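Long-range contact in protein (glyceraldehyde 3-phosphate dehydrogenase) (Sulfolobus solfataricus, PDB 1B7G), which catalyses the phosphorylating oxidation of D-glyceraldehyde 3-phosphate in glycolysis, using NADP or NAD as cofactor with a marked preference for NADP: residues M1-K14 with D25-E39. The protein carries 1 engineered substitution. Numbering follows the deposited sequence.
Sequences MVNVAVNGYGTIGK and DMKLVGVAKTSPNYE. Unlike the reference sequence in segment 1-14: V2 (reference Ile). With SO4 (sulfate ion), chain E; SO4 (sulfate ion), chain G.
V4 and V29 clasp backbones at the middle of a Rossmann beta-alpha-beta unit, in which strands 2-7 and 26-32, joined through helix 11-21, run parallel as neighbours. V4 N bonds K27 O, and V29 N bonds V4 O at 2.8 Å. Bonds from V6 N to G30 O and from A32 N to V6 O carry the ladder onward; G8 N then closes on A32 O where the chain leaves the sheet for the glycine-rich turn and the start of helix 11-21 (G8, G10, G13), a GxGxxG pattern consistent with the dinucleotide-binding loop of this fold. On one face, V6 CG2 meets L28 CD1, with I20 of the connecting helix packed on both residues.

Y9 shows how the turn is fastened to the second strand. Its CB lies 4.0 Å from V31 CG2; CG, anti to the backbone N (chi1 -163°), carries the ring across that valine, so that CD1 touches both methyls and CE1 approaches CG1. Across the ring from CD1, CD2 nears E39 CB and CE2 lies 3.5 Å from E39 O, while K14 CB rests over one face.

The carboxylate of E39 gathers cations: K14 NZ and K172 NZ both pair with OE2, and N37 ND2 bonds OE1. K14 also reaches E263 and D267 of the second subunit. With an alanine here, K14 and K172 would probably each lose a counter-charge and N37 ND2 its acceptor. Near the E39 carboxylate, T11 N bonds a sulfate oxygen, O2, at 2.9 Å, and K14 NZ meets the anti lone pair of E39 OE2 at 3.0 Å.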
loop_
_atom_site.group_PDB
_atom_site.type_symbol
_atom_site.label_atom_id
_atom_site.label_comp_id
_atom_site.label_asym_id
_atom_site.label_seq_id
_atom_site.Cartn_x
_atom_site.Cartn_y
_atom_site.Cartn_z
ATOM N N MET A 1 2.859 32.605 4.711
ATOM C CA MET A 1 1.370 32.555 4.486
ATOM C C MET A 1 0.701 32.198 5.800
ATOM O O MET A 1 0.770 33.019 6.730
ATOM C CB MET A 1 1.047 31.612 3.355
ATOM C CG MET A 1 2.029 30.504 3.031
ATOM S SD MET A 1 1.855 29.992 1.305
ATOM C CE MET A 1 3.288 28.910 1.133
ATOM N N VAL A 2 0.055 31.021 5.880
ATOM C CA VAL A 2 -0.301 30.559 7.223
ATOM C C VAL A 2 0.807 29.538 7.510
ATOM O O VAL A 2 1.056 28.663 6.677
ATOM C CB VAL A 2 -1.710 30.086 7.466
ATOM C CG1 VAL A 2 -1.932 28.593 7.315
ATOM C CG2 VAL A 2 -2.164 30.510 8.867
ATOM N N ASN A 3 1.585 29.774 8.543
ATOM C CA ASN A 3 2.661 28.882 8.933
ATOM C C ASN A 3 2.088 27.786 9.841
ATOM O O ASN A 3 1.555 28.135 10.881
ATOM C CB ASN A 3 3.718 29.672 9.740
ATOM C CG ASN A 3 4.523 30.607 8.820
ATOM O OD1 ASN A 3 4.622 30.293 7.637
ATOM N ND2 ASN A 3 5.068 31.691 9.370
ATOM N N VAL A 4 2.217 26.516 9.445
ATOM C CA VAL A 4 1.623 25.428 10.224
ATOM C C VAL A 4 2.660 24.444 10.746
ATOM O O VAL A 4 3.495 23.905 10.026
ATOM C CB VAL A 4 0.606 24.593 9.407
ATOM C CG1 VAL A 4 -0.174 23.648 10.332
ATOM C CG2 VAL A 4 -0.332 25.439 8.596
ATOM N N ALA A 5 2.519 24.152 12.047
ATOM C CA ALA A 5 3.304 23.115 12.703
ATOM C C ALA A 5 2.479 21.809 12.832
ATOM O O ALA A 5 1.281 21.903 13.022
ATOM C CB ALA A 5 3.607 23.632 14.110
ATOM N N VAL A 6 3.086 20.644 12.792
ATOM C CA VAL A 6 2.468 19.357 13.064
ATOM C C VAL A 6 3.158 18.682 14.251
ATOM O O VAL A 6 4.302 18.263 14.197
ATOM C CB VAL A 6 2.480 18.353 11.896
ATOM C CG1 VAL A 6 1.751 17.075 12.270
ATOM C CG2 VAL A 6 1.855 18.969 10.652
ATOM N N ASN A 7 2.401 18.551 15.335
ATOM C CA ASN A 7 2.942 17.972 16.569
ATOM C C ASN A 7 2.547 16.504 16.640
ATOM O O ASN A 7 1.376 16.158 16.746
ATOM C CB ASN A 7 2.460 18.817 17.752
ATOM C CG ASN A 7 3.091 18.362 19.066
ATOM O OD1 ASN A 7 3.957 17.498 19.046
ATOM N ND2 ASN A 7 2.646 18.915 20.192
ATOM N N GLY A 8 3.514 15.625 16.405
ATOM C CA GLY A 8 3.352 14.193 16.343
ATOM C C GLY A 8 3.370 13.636 14.931
ATOM O O GLY A 8 2.312 13.444 14.319
ATOM N N TYR A 9 4.517 13.277 14.381
ATOM C CA TYR A 9 4.663 12.745 13.033
ATOM C C TYR A 9 4.373 11.257 12.990
ATOM O O TYR A 9 5.302 10.457 12.794
ATOM C CB TYR A 9 6.123 13.022 12.565
ATOM C CG TYR A 9 6.347 12.917 11.079
ATOM C CD1 TYR A 9 5.850 13.921 10.232
ATOM C CD2 TYR A 9 7.006 11.851 10.502
ATOM C CE1 TYR A 9 6.052 13.850 8.865
ATOM C CE2 TYR A 9 7.207 11.788 9.127
ATOM C CZ TYR A 9 6.727 12.789 8.325
ATOM O OH TYR A 9 6.883 12.705 6.953
ATOM N N GLY A 10 3.100 10.842 13.143
ATOM C CA GLY A 10 2.797 9.381 13.152
ATOM C C GLY A 10 1.905 9.114 11.941
ATOM O O GLY A 10 2.002 9.861 10.949
ATOM N N THR A 11 0.964 8.164 12.023
ATOM C CA THR A 11 0.108 7.871 10.859
ATOM C C THR A 11 -0.604 9.106 10.336
ATOM O O THR A 11 -0.629 9.336 9.147
ATOM C CB THR A 11 -1.021 6.894 11.319
ATOM O OG1 THR A 11 -0.323 5.704 11.691
ATOM C CG2 THR A 11 -1.984 6.569 10.183
ATOM N N ILE A 12 -1.294 9.823 11.238
ATOM C CA ILE A 12 -2.047 11.017 10.835
ATOM C C ILE A 12 -1.106 12.214 10.546
ATOM O O ILE A 12 -1.265 12.880 9.545
ATOM C CB ILE A 12 -3.053 11.432 11.902
ATOM C CG1 ILE A 12 -3.939 10.273 12.391
ATOM C CG2 ILE A 12 -3.929 12.603 11.432
ATOM C CD1 ILE A 12 -4.584 9.469 11.284
ATOM N N GLY A 13 -0.189 12.498 11.478
ATOM C CA GLY A 13 0.723 13.625 11.343
ATOM C C GLY A 13 1.520 13.613 10.049
ATOM O O GLY A 13 1.568 14.596 9.334
ATOM N N LYS A 14 2.154 12.477 9.690
ATOM C CA LYS A 14 2.889 12.437 8.419
ATOM C C LYS A 14 1.972 12.838 7.274
ATOM O O LYS A 14 2.395 13.519 6.322
ATOM C CB LYS A 14 3.593 11.111 8.225
ATOM C CG LYS A 14 2.763 9.904 7.769
ATOM C CD LYS A 14 3.651 8.653 7.893
ATOM C CE LYS A 14 2.854 7.370 7.868
ATOM N NZ LYS A 14 3.753 6.176 7.802
ATOM N N ASP A 25 -2.030 28.074 0.350
ATOM C CA ASP A 25 -2.011 29.152 1.335
ATOM C C ASP A 25 -1.406 28.782 2.644
ATOM O O ASP A 25 -1.568 29.450 3.690
ATOM C CB ASP A 25 -3.462 29.670 1.558
ATOM C CG ASP A 25 -4.393 28.545 2.034
ATOM O OD1 ASP A 25 -4.122 27.357 1.778
ATOM O OD2 ASP A 25 -5.422 28.859 2.646
ATOM N N MET A 26 -0.705 27.636 2.683
ATOM C CA MET A 26 -0.069 27.231 3.917
ATOM C C MET A 26 1.388 26.846 3.672
ATOM O O MET A 26 1.714 26.352 2.596
ATOM C CB MET A 26 -0.812 25.970 4.455
ATOM C CG MET A 26 -2.276 26.202 4.738
ATOM S SD MET A 26 -3.036 24.788 5.633
ATOM C CE MET A 26 -4.738 25.269 5.576
ATOM N N LYS A 27 2.194 26.903 4.708
ATOM C CA LYS A 27 3.553 26.368 4.582
ATOM C C LYS A 27 3.835 25.539 5.835
ATOM O O LYS A 27 3.541 25.968 6.948
ATOM C CB LYS A 27 4.606 27.428 4.327
ATOM C CG LYS A 27 5.358 28.054 5.461
ATOM C CD LYS A 27 6.036 29.354 5.019
ATOM C CE LYS A 27 7.114 29.806 5.985
ATOM N NZ LYS A 27 7.561 31.206 5.718
ATOM N N LEU A 28 4.414 24.360 5.613
ATOM C CA LEU A 28 4.786 23.504 6.729
ATOM C C LEU A 28 6.041 24.045 7.414
ATOM O O LEU A 28 7.122 23.985 6.835
ATOM C CB LEU A 28 5.046 22.076 6.259
ATOM C CG LEU A 28 5.525 21.095 7.347
ATOM C CD1 LEU A 28 4.444 20.814 8.382
ATOM C CD2 LEU A 28 5.949 19.783 6.681
ATOM N N VAL A 29 5.924 24.429 8.669
ATOM C CA VAL A 29 7.060 24.950 9.426
ATOM C C VAL A 29 7.962 23.816 9.849
ATOM O O VAL A 29 9.188 23.913 9.859
ATOM C CB VAL A 29 6.590 25.726 10.680
ATOM C CG1 VAL A 29 7.722 25.951 11.658
ATOM C CG2 VAL A 29 5.970 27.064 10.282
ATOM N N GLY A 30 7.352 22.691 10.252
ATOM C CA GLY A 30 8.178 21.573 10.730
ATOM C C GLY A 30 7.248 20.606 11.490
ATOM O O GLY A 30 6.050 20.883 11.604
ATOM N N VAL A 31 7.787 19.470 11.909
ATOM C CA VAL A 31 6.991 18.447 12.598
ATOM C C VAL A 31 7.679 18.048 13.895
ATOM O O VAL A 31 8.902 18.109 13.999
ATOM C CB VAL A 31 6.789 17.187 11.737
ATOM C CG1 VAL A 31 6.220 17.523 10.370
ATOM C CG2 VAL A 31 8.059 16.374 11.540
ATOM N N ALA A 32 6.887 17.580 14.864
ATOM C CA ALA A 32 7.450 17.202 16.160
ATOM C C ALA A 32 7.321 15.697 16.395
ATOM O O ALA A 32 6.279 15.087 16.096
ATOM C CB ALA A 32 6.796 18.021 17.249
ATOM N N LYS A 33 8.388 15.104 16.925
ATOM C CA LYS A 33 8.445 13.641 17.089
ATOM C C LYS A 33 9.372 13.237 18.224
ATOM O O LYS A 33 10.330 13.978 18.489
ATOM C CB LYS A 33 8.991 13.087 15.769
ATOM C CG LYS A 33 9.299 11.608 15.783
ATOM C CD LYS A 33 8.135 10.753 15.349
ATOM C CE LYS A 33 8.566 9.294 15.163
ATOM N NZ LYS A 33 7.382 8.417 14.965
ATOM N N THR A 34 9.123 12.129 18.917
ATOM C CA THR A 34 9.979 11.748 20.031
ATOM C C THR A 34 11.058 10.735 19.676
ATOM O O THR A 34 12.184 10.860 20.185
ATOM C CB THR A 34 9.178 11.211 21.235
ATOM O OG1 THR A 34 8.317 12.238 21.721
ATOM C CG2 THR A 34 10.121 10.824 22.364
ATOM N N SER A 35 10.789 9.751 18.854
ATOM C CA SER A 35 11.726 8.715 18.485
ATOM C C SER A 35 12.224 8.843 17.050
ATOM O O SER A 35 11.452 9.060 16.124
ATOM C CB SER A 35 11.072 7.318 18.598
ATOM O OG SER A 35 10.208 7.289 19.713
ATOM N N PRO A 36 13.513 8.579 16.847
ATOM C CA PRO A 36 14.132 8.654 15.540
ATOM C C PRO A 36 14.004 7.368 14.748
ATOM O O PRO A 36 15.002 6.778 14.321
ATOM C CB PRO A 36 15.592 8.937 15.886
ATOM C CG PRO A 36 15.810 8.236 17.180
ATOM C CD PRO A 36 14.501 8.340 17.931
ATOM N N ASN A 37 12.773 6.942 14.493
ATOM C CA ASN A 37 12.511 5.727 13.718
ATOM C C ASN A 37 12.546 5.992 12.228
ATOM O O ASN A 37 12.915 7.119 11.837
ATOM C CB ASN A 37 11.181 5.139 14.191
ATOM C CG ASN A 37 9.985 5.829 13.588
ATOM O OD1 ASN A 37 10.005 7.040 13.343
ATOM N ND2 ASN A 37 8.964 5.024 13.286
ATOM N N TYR A 38 12.131 5.073 11.389
ATOM C CA TYR A 38 12.124 5.164 9.953
ATOM C C TYR A 38 11.247 6.286 9.423
ATOM O O TYR A 38 11.599 6.839 8.369
ATOM C CB TYR A 38 11.795 3.838 9.248
ATOM C CG TYR A 38 10.380 3.366 9.577
ATOM C CD1 TYR A 38 10.110 2.540 10.646
ATOM C CD2 TYR A 38 9.352 3.731 8.713
ATOM C CE1 TYR A 38 8.818 2.102 10.901
ATOM C CE2 TYR A 38 8.054 3.330 8.985
ATOM C CZ TYR A 38 7.795 2.521 10.072
ATOM O OH TYR A 38 6.506 2.132 10.327
ATOM N N GLU A 39 10.174 6.646 10.135
ATOM C CA GLU A 39 9.339 7.764 9.760
ATOM C C GLU A 39 10.116 9.079 9.913
ATOM O O GLU A 39 10.105 9.827 8.939
ATOM C CB GLU A 39 8.016 7.855 10.520
ATOM C CG GLU A 39 6.937 6.942 9.896
ATOM C CD GLU A 39 5.930 6.476 10.942
ATOM O OE1 GLU A 39 6.322 6.240 12.106
ATOM O OE2 GLU A 39 4.731 6.354 10.613
HETATM S S SO4 E . 7.203 8.474 18.898
HETATM O O1 SO4 E . 8.052 9.442 18.136
HETATM O O2 SO4 E . 7.037 7.214 18.093
HETATM O O3 SO4 E . 5.857 9.073 19.148
HETATM O O4 SO4 E . 7.843 8.140 20.209
HETATM S S SO4 G . 1.206 6.018 15.241
HETATM O O1 SO4 G . 2.427 5.758 14.411
HETATM O O2 SO4 G . 0.193 6.755 14.417
HETATM O O3 SO4 G . 1.591 6.847 16.433
HETATM O O4 SO4 G . 0.620 4.718 15.716
#